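Local coordinates for protein DNA polymerase (Pyrobaculum calidifontis, PDB 5MDN) that probably catalyses template-directed DNA synthesis, extending a DNA strand with nucleotides from deoxyribonucleoside triphosphates and releasing diphosphate, as a hyperthermophilic archaeal polymerase of family B, at residues Leu348-Gln353 with Leu500-Arg505; Ser422-Asn427 with His583-Lys588; Asp112-Met117 with Val374-Leu379. All coordinates share one frame; numbering follows the deposited sequence.

Contact 1 (Leu348-Gln353 with Leu500-Arg505); sequences LPFLIQ and LDERQR
The guanidinium of Arg505 lies flat on one face of the Phe350 ring, with centres 4.2 Å apart and the planes tilted by 29°. CZ stands over the face, close to the ring normal, which makes this a cation-pi stack. NH1 is displaced toward the rim and comes 3.4 Å from CD1 of Phe350. An extended chain from CG to NE carries the arginine across, while Phe350 holds its CG anti to the backbone N. Glu502 reaches the same ring at its edge: its chain bends at chi2, and OE1 lies near the ring plane, 3.4 Å from Phe350 CD1 and close to CB. Cation and carboxylate oxygen thus meet the ring together, and their charges would probably moderate each other. The axes of 348-353 and 500-505 approach to 8.5 Å and cross at -54°. Helix 495-512 belongs to the antiparallel helix pair of the fingers, packing on its partner 468-486 through Arg503 and Val483; helix 326-356 probably carries, earlier along its length, the Exo III motif of the exonuclease. One turn beyond Phe350, Gln353 bends at chi2 and lays CG and CD over the backbone and CB of Arg503. Its OE1 accepts a weak, poorly aligned hydrogen bond from Arg503 NE (3.1 Å, 130° at the hydrogen), the amide and guanidinium planes standing steeply to one another. Ala506 also touches both Phe350 and Gln353.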
loop_
_atom_site.group_PDB
_atom_site.type_symbol
_atom_site.label_atom_id
_atom_site.label_comp_id
_atom_site.label_asym_id
_atom_site.label_seq_id
_atom_site.Cartn_x
_atom_site.Cartn_y
_atom_site.Cartn_z
ATOM N N LEU A 348 2.549 -12.643 0.526
ATOM C CA LEU A 348 3.963 -12.498 0.182
ATOM C C LEU A 348 4.323 -13.044 -1.197
ATOM O O LEU A 348 5.153 -12.412 -1.874
ATOM C CB LEU A 348 4.831 -13.153 1.265
ATOM C CG LEU A 348 6.324 -12.826 1.257
ATOM C CD1 LEU A 348 6.546 -11.330 1.418
ATOM C CD2 LEU A 348 7.042 -13.603 2.349
ATOM N N PRO A 349 3.788 -14.183 -1.666
ATOM C CA PRO A 349 4.116 -14.608 -3.040
ATOM C C PRO A 349 3.758 -13.571 -4.092
ATOM O O PRO A 349 4.482 -13.426 -5.085
ATOM C CB PRO A 349 3.301 -15.897 -3.209
ATOM C CG PRO A 349 3.131 -16.414 -1.834
ATOM C CD PRO A 349 2.992 -15.205 -0.962
ATOM N N PHE A 350 2.654 -12.846 -3.901
ATOM C CA PHE A 350 2.291 -11.782 -4.832
ATOM C C PHE A 350 3.291 -10.632 -4.775
ATOM O O PHE A 350 3.716 -10.111 -5.814
ATOM C CB PHE A 350 0.880 -11.281 -4.528
ATOM C CG PHE A 350 0.474 -10.083 -5.336
ATOM C CD1 PHE A 350 0.278 -10.185 -6.704
ATOM C CD2 PHE A 350 0.286 -8.856 -4.725
ATOM C CE1 PHE A 350 -0.094 -9.079 -7.451
ATOM C CE2 PHE A 350 -0.086 -7.748 -5.464
ATOM C CZ PHE A 350 -0.276 -7.858 -6.828
ATOM N N LEU A 351 3.665 -10.213 -3.562
ATOM C CA LEU A 351 4.570 -9.079 -3.409
ATOM C C LEU A 351 5.934 -9.362 -4.032
ATOM O O LEU A 351 6.580 -8.452 -4.564
ATOM C CB LEU A 351 4.718 -8.727 -1.930
ATOM C CG LEU A 351 3.503 -8.052 -1.293
ATOM C CD1 LEU A 351 3.591 -8.098 0.224
ATOM C CD2 LEU A 351 3.368 -6.621 -1.785
ATOM N N ILE A 352 6.393 -10.615 -3.965
ATOM C CA ILE A 352 7.669 -10.972 -4.582
ATOM C C ILE A 352 7.604 -10.768 -6.091
ATOM O O ILE A 352 8.544 -10.243 -6.702
ATOM C CB ILE A 352 8.055 -12.416 -4.215
ATOM C CG1 ILE A 352 8.411 -12.508 -2.728
ATOM C CG2 ILE A 352 9.212 -12.903 -5.074
ATOM C CD1 ILE A 352 8.728 -13.908 -2.257
ATOM N N GLN A 353 6.492 -11.167 -6.714
ATOM C CA GLN A 353 6.343 -10.962 -8.150
ATOM C C GLN A 353 6.138 -9.488 -8.474
ATOM O O GLN A 353 6.683 -8.983 -9.463
ATOM C CB GLN A 353 5.182 -11.799 -8.684
ATOM C CG GLN A 353 5.357 -13.296 -8.488
ATOM C CD GLN A 353 6.613 -13.824 -9.150
ATOM O OE1 GLN A 353 6.961 -13.419 -10.259
ATOM N NE2 GLN A 353 7.301 -14.735 -8.472
ATOM N N LEU A 500 3.195 -19.006 -11.112
ATOM C CA LEU A 500 2.989 -18.359 -12.404
ATOM C C LEU A 500 1.722 -17.512 -12.423
ATOM O O LEU A 500 1.676 -16.483 -13.107
ATOM C CB LEU A 500 2.932 -19.416 -13.505
ATOM C CG LEU A 500 4.277 -19.958 -13.993
ATOM C CD1 LEU A 500 4.075 -21.130 -14.942
ATOM C CD2 LEU A 500 5.105 -18.864 -14.653
ATOM N N ASP A 501 0.684 -17.931 -11.692
ATOM C CA ASP A 501 -0.542 -17.142 -11.615
ATOM C C ASP A 501 -0.316 -15.830 -10.874
ATOM O O ASP A 501 -0.910 -14.803 -11.224
ATOM C CB ASP A 501 -1.647 -17.956 -10.945
ATOM C CG ASP A 501 -3.027 -17.364 -11.168
ATOM O OD1 ASP A 501 -3.497 -17.361 -12.326
ATOM O OD2 ASP A 501 -3.644 -16.907 -10.182
ATOM N N GLU A 502 0.532 -15.843 -9.844
ATOM C CA GLU A 502 0.867 -14.608 -9.142
ATOM C C GLU A 502 1.654 -13.663 -10.043
ATOM O O GLU A 502 1.368 -12.461 -10.100
ATOM C CB GLU A 502 1.652 -14.924 -7.869
ATOM C CG GLU A 502 0.846 -15.627 -6.782
ATOM C CD GLU A 502 -0.173 -14.722 -6.106
ATOM O OE1 GLU A 502 -0.249 -13.525 -6.457
ATOM O OE2 GLU A 502 -0.898 -15.208 -5.213
ATOM N N ARG A 503 2.666 -14.188 -10.739
ATOM C CA ARG A 503 3.419 -13.376 -11.688
ATOM C C ARG A 503 2.511 -12.813 -12.774
ATOM O O ARG A 503 2.656 -11.652 -13.177
ATOM C CB ARG A 503 4.548 -14.203 -12.303
ATOM C CG ARG A 503 5.067 -13.665 -13.627
ATOM C CD ARG A 503 6.464 -14.175 -13.938
ATOM N NE ARG A 503 7.493 -13.350 -13.313
ATOM C CZ ARG A 503 7.978 -12.234 -13.848
ATOM N NH1 ARG A 503 7.525 -11.808 -15.019
ATOM N NH2 ARG A 503 8.915 -11.543 -13.213
ATOM N N GLN A 504 1.568 -13.623 -13.263
ATOM C CA GLN A 504 0.625 -13.142 -14.268
ATOM C C GLN A 504 -0.209 -11.982 -13.735
ATOM O O GLN A 504 -0.418 -10.986 -14.439
ATOM C CB GLN A 504 -0.272 -14.290 -14.733
ATOM C CG GLN A 504 -1.467 -13.869 -15.586
ATOM C CD GLN A 504 -2.706 -13.575 -14.759
ATOM O OE1 GLN A 504 -3.542 -12.756 -15.142
ATOM N NE2 GLN A 504 -2.828 -14.243 -13.619
ATOM N N ARG A 505 -0.701 -12.091 -12.498
ATOM C CA ARG A 505 -1.521 -11.018 -11.945
ATOM C C ARG A 505 -0.689 -9.768 -11.680
ATOM O O ARG A 505 -1.167 -8.644 -11.879
ATOM C CB ARG A 505 -2.218 -11.476 -10.663
ATOM C CG ARG A 505 -3.001 -10.356 -9.989
ATOM C CD ARG A 505 -4.005 -10.862 -8.969
ATOM N NE ARG A 505 -4.476 -9.773 -8.115
ATOM C CZ ARG A 505 -4.040 -9.535 -6.882
ATOM N NH1 ARG A 505 -3.118 -10.316 -6.336
ATOM N NH2 ARG A 505 -4.533 -8.516 -6.191
#

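Contact 2 (Ser422-Asn427 with His583-Lys588); sequences SSMYPN and HGIEIK
The first turn of helix 424-431 sits against the irregular chain that leaves helix 572-583, which breaks its helical course at Gly584 with a positive phi of 67°; the CA atoms of Met424 and Ile585 are 6.0 Å apart. Ile585 is directed at the helix, and both its branches touch it. Its CG1 is anti to the carbonyl carbon, sending CD1 alongside the Met424 side chain, 3.6 Å from CG, while CG2 packs against the backbone N and CA of the same methionine. Met424 is extended as far as its sulfur, so it meets the isoleucine with its CB and CG and carries its end away. Asn427, one turn on, supplies the polar link: ND2 donates to Gly584 O at 2.7 Å, a bent bond with 137° at the hydrogen. The donor stands well above the carbonyl plane, about 65° out of it. That amide nitrogen also lies 3.4 Å from Ile585 CG1, so the isoleucine flanks the bond. Ser423 makes a looser approach to the Glu586 carbonyl, and the Glu586 carboxylate turns to a salt bridge with Arg484 of helix 468-486. Beyond it, Lys588 pairs through its backbone with Asp420, adding strand 588-593 antiparallel to strand 416-420. The sequence of Ser422-Asn427 within DFSSMYPN is that of motif A, the strand-to-helix turn of the family B polymerase palm.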
loop_
_atom_site.group_PDB
_atom_site.type_symbol
_atom_site.label_atom_id
_atom_site.label_comp_id
_atom_site.label_asym_id
_atom_site.label_seq_id
_atom_site.Cartn_x
_atom_site.Cartn_y
_atom_site.Cartn_z
ATOM N N SER A 422 -11.014 -3.030 -16.029
ATOM C CA SER A 422 -9.735 -2.355 -15.828
ATOM C C SER A 422 -8.781 -2.554 -17.002
ATOM O O SER A 422 -7.971 -1.667 -17.294
ATOM C CB SER A 422 -9.086 -2.841 -14.534
ATOM O OG SER A 422 -9.832 -2.424 -13.402
ATOM N N SER A 423 -8.857 -3.697 -17.689
ATOM C CA SER A 423 -7.998 -3.934 -18.843
ATOM C C SER A 423 -8.358 -3.061 -20.038
ATOM O O SER A 423 -7.648 -3.098 -21.049
ATOM C CB SER A 423 -8.054 -5.408 -19.248
ATOM O OG SER A 423 -7.723 -6.252 -18.161
ATOM N N MET A 424 -9.443 -2.290 -19.946
ATOM C CA MET A 424 -9.842 -1.403 -21.035
ATOM C C MET A 424 -8.793 -0.330 -21.308
ATOM O O MET A 424 -8.536 0.016 -22.467
ATOM C CB MET A 424 -11.188 -0.769 -20.693
ATOM C CG MET A 424 -11.760 0.170 -21.732
ATOM S SD MET A 424 -13.465 0.551 -21.304
ATOM C CE MET A 424 -13.216 1.553 -19.844
ATOM N N TYR A 425 -8.185 0.216 -20.255
ATOM C CA TYR A 425 -7.324 1.387 -20.375
ATOM C C TYR A 425 -6.018 1.094 -21.110
ATOM O O TYR A 425 -5.609 1.899 -21.958
ATOM C CB TYR A 425 -7.044 1.974 -18.993
ATOM C CG TYR A 425 -8.296 2.444 -18.307
ATOM C CD1 TYR A 425 -8.908 3.631 -18.684
ATOM C CD2 TYR A 425 -8.883 1.690 -17.300
ATOM C CE1 TYR A 425 -10.059 4.063 -18.069
ATOM C CE2 TYR A 425 -10.034 2.113 -16.679
ATOM C CZ TYR A 425 -10.616 3.299 -17.068
ATOM O OH TYR A 425 -11.762 3.721 -16.449
ATOM N N PRO A 426 -5.316 -0.012 -20.825
ATOM C CA PRO A 426 -4.175 -0.355 -21.692
ATOM C C PRO A 426 -4.576 -0.552 -23.142
ATOM O O PRO A 426 -3.867 -0.091 -24.046
ATOM C CB PRO A 426 -3.634 -1.647 -21.065
ATOM C CG PRO A 426 -4.039 -1.566 -19.643
ATOM C CD PRO A 426 -5.387 -0.908 -19.654
ATOM N N ASN A 427 -5.699 -1.237 -23.388
ATOM C CA ASN A 427 -6.198 -1.411 -24.749
ATOM C C ASN A 427 -6.380 -0.071 -25.451
ATOM O O ASN A 427 -5.912 0.122 -26.578
ATOM C CB ASN A 427 -7.520 -2.180 -24.728
ATOM C CG ASN A 427 -7.374 -3.609 -25.203
ATOM O OD1 ASN A 427 -6.461 -4.325 -24.789
ATOM N ND2 ASN A 427 -8.271 -4.031 -26.087
ATOM N N HIS A 583 -14.689 -5.307 -28.962
ATOM C CA HIS A 583 -13.722 -4.324 -28.505
ATOM C C HIS A 583 -12.339 -4.896 -28.218
ATOM O O HIS A 583 -11.414 -4.120 -27.951
ATOM C CB HIS A 583 -14.257 -3.614 -27.253
ATOM C CG HIS A 583 -15.401 -2.690 -27.534
ATOM N ND1 HIS A 583 -16.680 -2.927 -27.077
ATOM C CD2 HIS A 583 -15.463 -1.537 -28.240
ATOM C CE1 HIS A 583 -17.477 -1.955 -27.481
ATOM N NE2 HIS A 583 -16.763 -1.097 -28.188
ATOM N N GLY A 584 -12.169 -6.214 -28.270
ATOM C CA GLY A 584 -10.872 -6.799 -27.984
ATOM C C GLY A 584 -10.429 -6.636 -26.549
ATOM O O GLY A 584 -9.226 -6.565 -26.283
ATOM N N ILE A 585 -11.373 -6.575 -25.613
ATOM C CA ILE A 585 -11.082 -6.358 -24.202
ATOM C C ILE A 585 -11.523 -7.592 -23.430
ATOM O O ILE A 585 -12.648 -8.073 -23.614
ATOM C CB ILE A 585 -11.784 -5.096 -23.670
ATOM C CG1 ILE A 585 -11.259 -3.853 -24.389
ATOM C CG2 ILE A 585 -11.583 -4.958 -22.170
ATOM C CD1 ILE A 585 -12.019 -2.591 -24.068
ATOM N N GLU A 586 -10.645 -8.100 -22.569
ATOM C CA GLU A 586 -10.977 -9.239 -21.721
ATOM C C GLU A 586 -11.706 -8.755 -20.474
ATOM O O GLU A 586 -11.153 -7.984 -19.682
ATOM C CB GLU A 586 -9.715 -10.009 -21.343
ATOM C CG GLU A 586 -9.987 -11.373 -20.734
ATOM C CD GLU A 586 -8.731 -12.036 -20.207
ATOM O OE1 GLU A 586 -7.630 -11.489 -20.431
ATOM O OE2 GLU A 586 -8.842 -13.106 -19.572
ATOM N N ILE A 587 -12.944 -9.207 -20.300
ATOM C CA ILE A 587 -13.762 -8.862 -19.143
ATOM C C ILE A 587 -13.910 -10.096 -18.263
ATOM O O ILE A 587 -14.068 -11.214 -18.769
ATOM C CB ILE A 587 -15.139 -8.318 -19.578
ATOM C CG1 ILE A 587 -14.976 -7.053 -20.423
ATOM C CG2 ILE A 587 -16.021 -8.036 -18.369
ATOM C CD1 ILE A 587 -14.212 -5.942 -19.738
ATOM N N LYS A 588 -13.861 -9.890 -16.948
ATOM C CA LYS A 588 -13.982 -10.975 -15.985
ATOM C C LYS A 588 -14.885 -10.541 -14.842
ATOM O O LYS A 588 -14.888 -9.376 -14.438
ATOM C CB LYS A 588 -12.617 -11.412 -15.429
ATOM C CG LYS A 588 -12.669 -12.697 -14.598
ATOM C CD LYS A 588 -11.285 -13.253 -14.278
ATOM C CE LYS A 588 -10.547 -13.666 -15.539
ATOM N NZ LYS A 588 -11.290 -14.743 -16.253
#

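Contact 3 (Asp112-Met117 with Val374-Leu379); sequences DIRYYM and VEWMLL
An interdomain seam joins the start of helix 115-123, which follows strand 105-109, to helix 370-384 of the polymerase part. Its centrepiece is the indole of Trp376, directed at the other segment with CG anti to the carbonyl carbon. Met117 folds over one face of the six-membered ring. Bends at both chi2 and chi3 curl its chain back, so that CB lies 3.6 Å from CZ3 and CE lies 3.7 Å from CE3. The methyl makes an off-centre CH-pi contact, and SD is 5.0 Å from the ring centroid, a Met-aromatic arrangement. Arg114, at the N-cap position of the helix, brings its guanidinium in obliquely. Here the arginine offers its face: CZ2 of Trp376 lies 3.6 Å from Arg114 CZ, over the centre of the guanidinium, with the planes 50° apart. The crowded chi1 of 71° and a bend at chi3 turn the arginine to that place, and Tyr265 OH, which takes a hydrogen bond from Arg114 NH2 and a weak one from Trp376 NE1, ties the two groups together. At the ring edge, Ile113 CG2 approaches CH2 of Trp376 at 4.2 Å. The other branch of Ile113 meets Leu379 tip to tip, CG1 lying 4.1 Å from CD1. No hydrogen bond joins the segments directly. The Arg114 side chain is about 8 Å from that of Asp363, which with Asp7 binds magnesium; where N-terminal and polymerase parts meet near this site, a tryptophan is held by a Met-aromatic contact over one face and an oblique arginine.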
loop_
_atom_site.group_PDB
_atom_site.type_symbol
_atom_site.label_atom_id
_atom_site.label_comp_id
_atom_site.label_asym_id
_atom_site.label_seq_id
_atom_site.Cartn_x
_atom_site.Cartn_y
_atom_site.Cartn_z
ATOM N N ASP A 112 17.287 13.514 -8.925
ATOM C CA ASP A 112 16.698 13.102 -7.656
ATOM C C ASP A 112 16.424 11.601 -7.598
ATOM O O ASP A 112 15.510 11.161 -6.896
ATOM C CB ASP A 112 15.412 13.881 -7.391
ATOM C CG ASP A 112 14.359 13.641 -8.453
ATOM O OD1 ASP A 112 14.732 13.434 -9.627
ATOM O OD2 ASP A 112 13.157 13.654 -8.110
ATOM N N ILE A 113 17.197 10.800 -8.324
ATOM C CA ILE A 113 17.017 9.352 -8.322
ATOM C C ILE A 113 17.962 8.773 -7.276
ATOM O O ILE A 113 19.179 8.972 -7.350
ATOM C CB ILE A 113 17.283 8.744 -9.711
ATOM C CG1 ILE A 113 16.068 8.887 -10.645
ATOM C CG2 ILE A 113 17.668 7.273 -9.593
ATOM C CD1 ILE A 113 15.644 10.307 -10.950
ATOM N N ARG A 114 17.403 8.074 -6.287
ATOM C CA ARG A 114 18.218 7.549 -5.200
ATOM C C ARG A 114 19.238 6.548 -5.736
ATOM O O ARG A 114 18.969 5.798 -6.678
ATOM C CB ARG A 114 17.341 6.929 -4.107
ATOM C CG ARG A 114 16.657 5.633 -4.455
ATOM C CD ARG A 114 15.762 5.197 -3.298
ATOM N NE ARG A 114 14.564 6.027 -3.193
ATOM C CZ ARG A 114 13.326 5.579 -3.382
ATOM N NH1 ARG A 114 13.123 4.302 -3.676
ATOM N NH2 ARG A 114 12.294 6.404 -3.278
ATOM N N TYR A 115 20.424 6.566 -5.128
ATOM C CA TYR A 115 21.620 6.013 -5.756
ATOM C C TYR A 115 21.488 4.518 -6.041
ATOM O O TYR A 115 21.775 4.067 -7.156
ATOM C CB TYR A 115 22.834 6.303 -4.871
ATOM C CG TYR A 115 24.145 5.775 -5.401
ATOM C CD1 TYR A 115 24.672 6.246 -6.597
ATOM C CD2 TYR A 115 24.882 4.841 -4.685
ATOM C CE1 TYR A 115 25.877 5.778 -7.082
ATOM C CE2 TYR A 115 26.092 4.373 -5.160
ATOM C CZ TYR A 115 26.584 4.843 -6.358
ATOM O OH TYR A 115 27.788 4.374 -6.831
ATOM N N TYR A 116 21.070 3.724 -5.050
ATOM C CA TYR A 116 21.035 2.281 -5.273
ATOM C C TYR A 116 19.915 1.857 -6.220
ATOM O O TYR A 116 19.985 0.761 -6.787
ATOM C CB TYR A 116 20.937 1.525 -3.942
ATOM C CG TYR A 116 19.629 1.644 -3.193
ATOM C CD1 TYR A 116 19.276 2.820 -2.544
ATOM C CD2 TYR A 116 18.762 0.561 -3.102
ATOM C CE1 TYR A 116 18.087 2.921 -1.846
ATOM C CE2 TYR A 116 17.572 0.653 -2.407
ATOM C CZ TYR A 116 17.239 1.835 -1.781
ATOM O OH TYR A 116 16.055 1.934 -1.088
ATOM N N MET A 117 18.889 2.692 -6.409
ATOM C CA MET A 117 17.932 2.442 -7.484
ATOM C C MET A 117 18.516 2.817 -8.841
ATOM O O MET A 117 18.246 2.147 -9.844
ATOM C CB MET A 117 16.634 3.208 -7.232
ATOM C CG MET A 117 15.790 2.661 -6.094
ATOM S SD MET A 117 15.260 0.962 -6.367
ATOM C CE MET A 117 14.347 1.133 -7.898
ATOM N N VAL A 374 4.490 2.571 -10.000
ATOM C CA VAL A 374 4.460 2.596 -11.462
ATOM C C VAL A 374 5.569 3.489 -12.008
ATOM O O VAL A 374 6.185 3.182 -13.035
ATOM C CB VAL A 374 3.073 3.064 -11.942
ATOM C CG1 VAL A 374 3.084 3.401 -13.429
ATOM C CG2 VAL A 374 2.020 2.016 -11.635
ATOM N N GLU A 375 5.856 4.596 -11.319
ATOM C CA GLU A 375 6.866 5.527 -11.809
ATOM C C GLU A 375 8.266 4.928 -11.757
ATOM O O GLU A 375 9.097 5.228 -12.622
ATOM C CB GLU A 375 6.797 6.826 -11.011
ATOM C CG GLU A 375 7.430 8.004 -11.707
ATOM C CD GLU A 375 6.924 9.322 -11.160
ATOM O OE1 GLU A 375 7.272 9.665 -10.011
ATOM O OE2 GLU A 375 6.172 10.012 -11.879
ATOM N N TRP A 376 8.550 4.082 -10.765
ATOM C CA TRP A 376 9.828 3.380 -10.735
ATOM C C TRP A 376 9.931 2.319 -11.821
ATOM O O TRP A 376 11.045 1.967 -12.223
ATOM C CB TRP A 376 10.056 2.749 -9.360
ATOM C CG TRP A 376 10.598 3.716 -8.357
ATOM C CD1 TRP A 376 9.971 4.179 -7.235
ATOM C CD2 TRP A 376 11.880 4.353 -8.392
ATOM N NE1 TRP A 376 10.788 5.061 -6.568
ATOM C CE2 TRP A 376 11.965 5.184 -7.257
ATOM C CE3 TRP A 376 12.966 4.298 -9.271
ATOM C CZ2 TRP A 376 13.093 5.954 -6.980
ATOM C CZ3 TRP A 376 14.083 5.063 -8.994
ATOM C CH2 TRP A 376 14.139 5.880 -7.860
ATOM N N MET A 377 8.800 1.797 -12.297
ATOM C CA MET A 377 8.822 0.920 -13.463
ATOM C C MET A 377 9.135 1.706 -14.729
ATOM O O MET A 377 9.988 1.301 -15.528
ATOM C CB MET A 377 7.486 0.192 -13.603
ATOM C CG MET A 377 7.489 -0.903 -14.659
ATOM S SD MET A 377 5.965 -1.863 -14.675
ATOM C CE MET A 377 4.787 -0.600 -15.144
ATOM N N LEU A 378 8.441 2.831 -14.935
ATOM C CA LEU A 378 8.641 3.619 -16.148
ATOM C C LEU A 378 10.059 4.171 -16.236
ATOM O O LEU A 378 10.603 4.298 -17.338
ATOM C CB LEU A 378 7.618 4.752 -16.213
ATOM C CG LEU A 378 6.159 4.306 -16.344
ATOM C CD1 LEU A 378 5.227 5.505 -16.390
ATOM C CD2 LEU A 378 5.972 3.426 -17.571
ATOM N N LEU A 379 10.671 4.507 -15.094
ATOM C CA LEU A 379 12.073 4.917 -15.105
ATOM C C LEU A 379 12.967 3.794 -15.607
ATOM O O LEU A 379 13.936 4.037 -16.335
ATOM C CB LEU A 379 12.518 5.344 -13.709
ATOM C CG LEU A 379 12.028 6.655 -13.108
ATOM C CD1 LEU A 379 12.650 6.815 -11.738
ATOM C CD2 LEU A 379 12.381 7.822 -14.003
#

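Each of the three contacts has residues resting on or pairing with the fingers helix 468-486, and none touches another. Met377 and Leu378 of contact 3 rest on it, while its Arg484 serves both contact 1, through Gln504, and contact 2. Helix 495-512 supplies one side of contact 1 and, further along, places Asn512 against Ser422 and Ser423 of contact 2. Contact 1 is 21 Å, centre to centre, from each of the others, which are 28 Å apart, and its nearest atoms are about 7 Å from contact 2. Contact 3 lies near a bound magnesium ion, the Arg114 side chain being about 9 Å from it, whereas contacts 1 and 2 lie away from the annotated metal sites.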